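Side-chain contact in BMC domain protein (Clostridiales bacterium 1_7_47FAA, PDB 4OLO), which probably forms part of the protein shell of a glycyl-radical bacterial microcompartment, where it may carry an iron-sulfur cluster and take part in electron transport: residues E53-V56 and G57-V60. Sequence-based numbering, arbitrary orientation.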
ATOM      1  N   GLU B  53       2.709 -13.741 -24.715  1.00 61.98           N
ATOM      2  CA  GLU B  53       3.925 -13.646 -25.542  1.00 63.43           C
ATOM      3  C   GLU B  53       3.998 -14.776 -26.582  1.00 69.45           C
ATOM      4  O   GLU B  53       4.604 -14.616 -27.642  1.00 71.68           O
ATOM      5  CB  GLU B  53       5.203 -13.644 -24.682  1.00 65.80           C
ATOM      6  CG  GLU B  53       5.420 -12.365 -23.889  1.00 74.54           C
ATOM      7  CD  GLU B  53       6.069 -11.202 -24.609  1.00 98.31           C
ATOM      8  OE1 GLU B  53       6.312 -11.308 -25.834  1.00 84.73           O
ATOM      9  OE2 GLU B  53       6.357 -10.185 -23.938  1.00100.87           O
ATOM     10  N   LYS B  54       3.394 -15.920 -26.271  1.00 65.89           N
ATOM     11  CA  LYS B  54       3.354 -17.098 -27.148  1.00 65.70           C
ATOM     12  C   LYS B  54       2.141 -17.040 -28.094  1.00 69.24           C
ATOM     13  O   LYS B  54       2.019 -17.869 -28.984  1.00 72.13           O
ATOM     14  CB  LYS B  54       3.350 -18.386 -26.306  1.00 67.11           C
ATOM     15  CG  LYS B  54       4.699 -18.664 -25.665  1.00 68.47           C
ATOM     16  CD  LYS B  54       4.629 -19.738 -24.596  1.00 72.61           C
ATOM     17  CE  LYS B  54       6.023 -20.070 -24.122  1.00 65.96           C
ATOM     18  NZ  LYS B  54       6.006 -21.034 -22.997  1.00 80.42           N
ATOM     19  N   ALA B  55       1.240 -16.060 -27.903  1.00 63.82           N
ATOM     20  CA  ALA B  55       0.066 -15.882 -28.764  1.00 62.18           C
ATOM     21  C   ALA B  55       0.402 -15.055 -30.040  1.00 67.45           C
ATOM     22  O   ALA B  55       1.075 -14.012 -29.973  1.00 66.73           O
ATOM     23  CB  ALA B  55      -1.068 -15.228 -27.989  1.00 60.04           C
ATOM     24  N   VAL B  56      -0.103 -15.525 -31.191  1.00 63.55           N
ATOM     25  CA  VAL B  56       0.034 -14.859 -32.492  1.00 63.21           C
ATOM     26  C   VAL B  56      -0.834 -13.571 -32.538  1.00 66.58           C
ATOM     27  O   VAL B  56      -1.913 -13.511 -31.964  1.00 66.10           O
ATOM     28  CB  VAL B  56      -0.287 -15.845 -33.667  1.00 65.95           C
ATOM     29  CG1 VAL B  56      -0.302 -15.155 -35.034  1.00 67.01           C
ATOM     30  CG2 VAL B  56       0.691 -17.005 -33.682  1.00 65.78           C
ATOM     31  N   GLY B  57      -0.316 -12.561 -33.204  1.00 63.28           N
ATOM     32  CA  GLY B  57      -1.010 -11.318 -33.476  1.00 62.76           C
ATOM     33  C   GLY B  57      -1.094 -10.303 -32.383  1.00 66.97           C
ATOM     34  O   GLY B  57      -1.707  -9.261 -32.597  1.00 68.38           O
ATOM     35  N   VAL B  58      -0.484 -10.582 -31.221  1.00 61.48           N
ATOM     36  CA  VAL B  58      -0.509  -9.676 -30.082  1.00 58.05           C
ATOM     37  C   VAL B  58       0.870  -9.193 -29.620  1.00 62.40           C
ATOM     38  O   VAL B  58       1.871  -9.920 -29.714  1.00 60.07           O
ATOM     39  CB  VAL B  58      -1.385 -10.190 -28.882  1.00 59.39           C
ATOM     40  CG1 VAL B  58      -2.811 -10.509 -29.320  1.00 59.87           C
ATOM     41  CG2 VAL B  58      -0.761 -11.384 -28.160  1.00 57.99           C
ATOM     42  N   THR B  59       0.880  -7.975 -29.060  1.00 61.07           N
ATOM     43  CA  THR B  59       1.980  -7.339 -28.358  1.00 62.47           C
ATOM     44  C   THR B  59       1.570  -7.255 -26.893  1.00 67.98           C
ATOM     45  O   THR B  59       0.416  -6.997 -26.586  1.00 65.32           O
ATOM     46  CB  THR B  59       2.488  -6.043 -28.991  1.00 72.12           C
ATOM     47  OG1 THR B  59       1.469  -5.159 -29.423  1.00 86.87           O
ATOM     48  CG2 THR B  59       3.480  -6.313 -30.078  1.00 68.97           C
ATOM     49  N   VAL B  60       2.502  -7.556 -26.004  1.00 68.47           N
ATOM     50  CA  VAL B  60       2.305  -7.602 -24.563  1.00 67.88           C
ATOM     51  C   VAL B  60       3.053  -6.432 -23.894  1.00 73.37           C
ATOM     52  O   VAL B  60       4.228  -6.192 -24.190  1.00 75.74           O
ATOM     53  CB  VAL B  60       2.827  -8.975 -24.036  1.00 71.18           C
ATOM     54  CG1 VAL B  60       2.554  -9.139 -22.548  1.00 71.24           C
ATOM     55  CG2 VAL B  60       2.225 -10.123 -24.816  1.00 69.60           C
TER
HETATM   56  O   HOH W   1       2.829 -12.312 -28.984  1.00 58.33           O
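Val60 and Glu53 meet across the mouth of the tight turn that leads from helix 42-53 into strand 58-63. Val60 CG2 reaches to 3.7 Å from Glu53 N, and the glutamate, bent at chi2 (-83°), folds its carboxylate back over the valine so that OE2 lies 3.7 Å from Val60 CB. CG, CD and OE2 of the glutamate thus lie against the valine in a partly exposed pair, while the branched valine, suited to a strand, also packs on Leu74 and Ile76. At the closed end, Ala55 CB touches Val58 CG2 at 3.9 Å; the small Ala55 packs against Ala86, and Val58 against Val83, of helix 80-95. A water lies 2.6 Å from Ala55 O and 2.7 Å from Val58 O, hydrogen-bonded to these carbonyls though it may not serve both at once. The outer side is looser: Val56 sits exposed at the bend, its chi1 of 174° setting CG1 beside its carbonyl carbon, 3.2 Å from Gly57 N. Gly57 takes a positive phi of 79°, a conformation that glycine adopts easily. Ala55 to Val58 form a type II beta turn with glycine at its third position, here serving as the helix-to-strand connection of a BMC-domain alpha/beta fold.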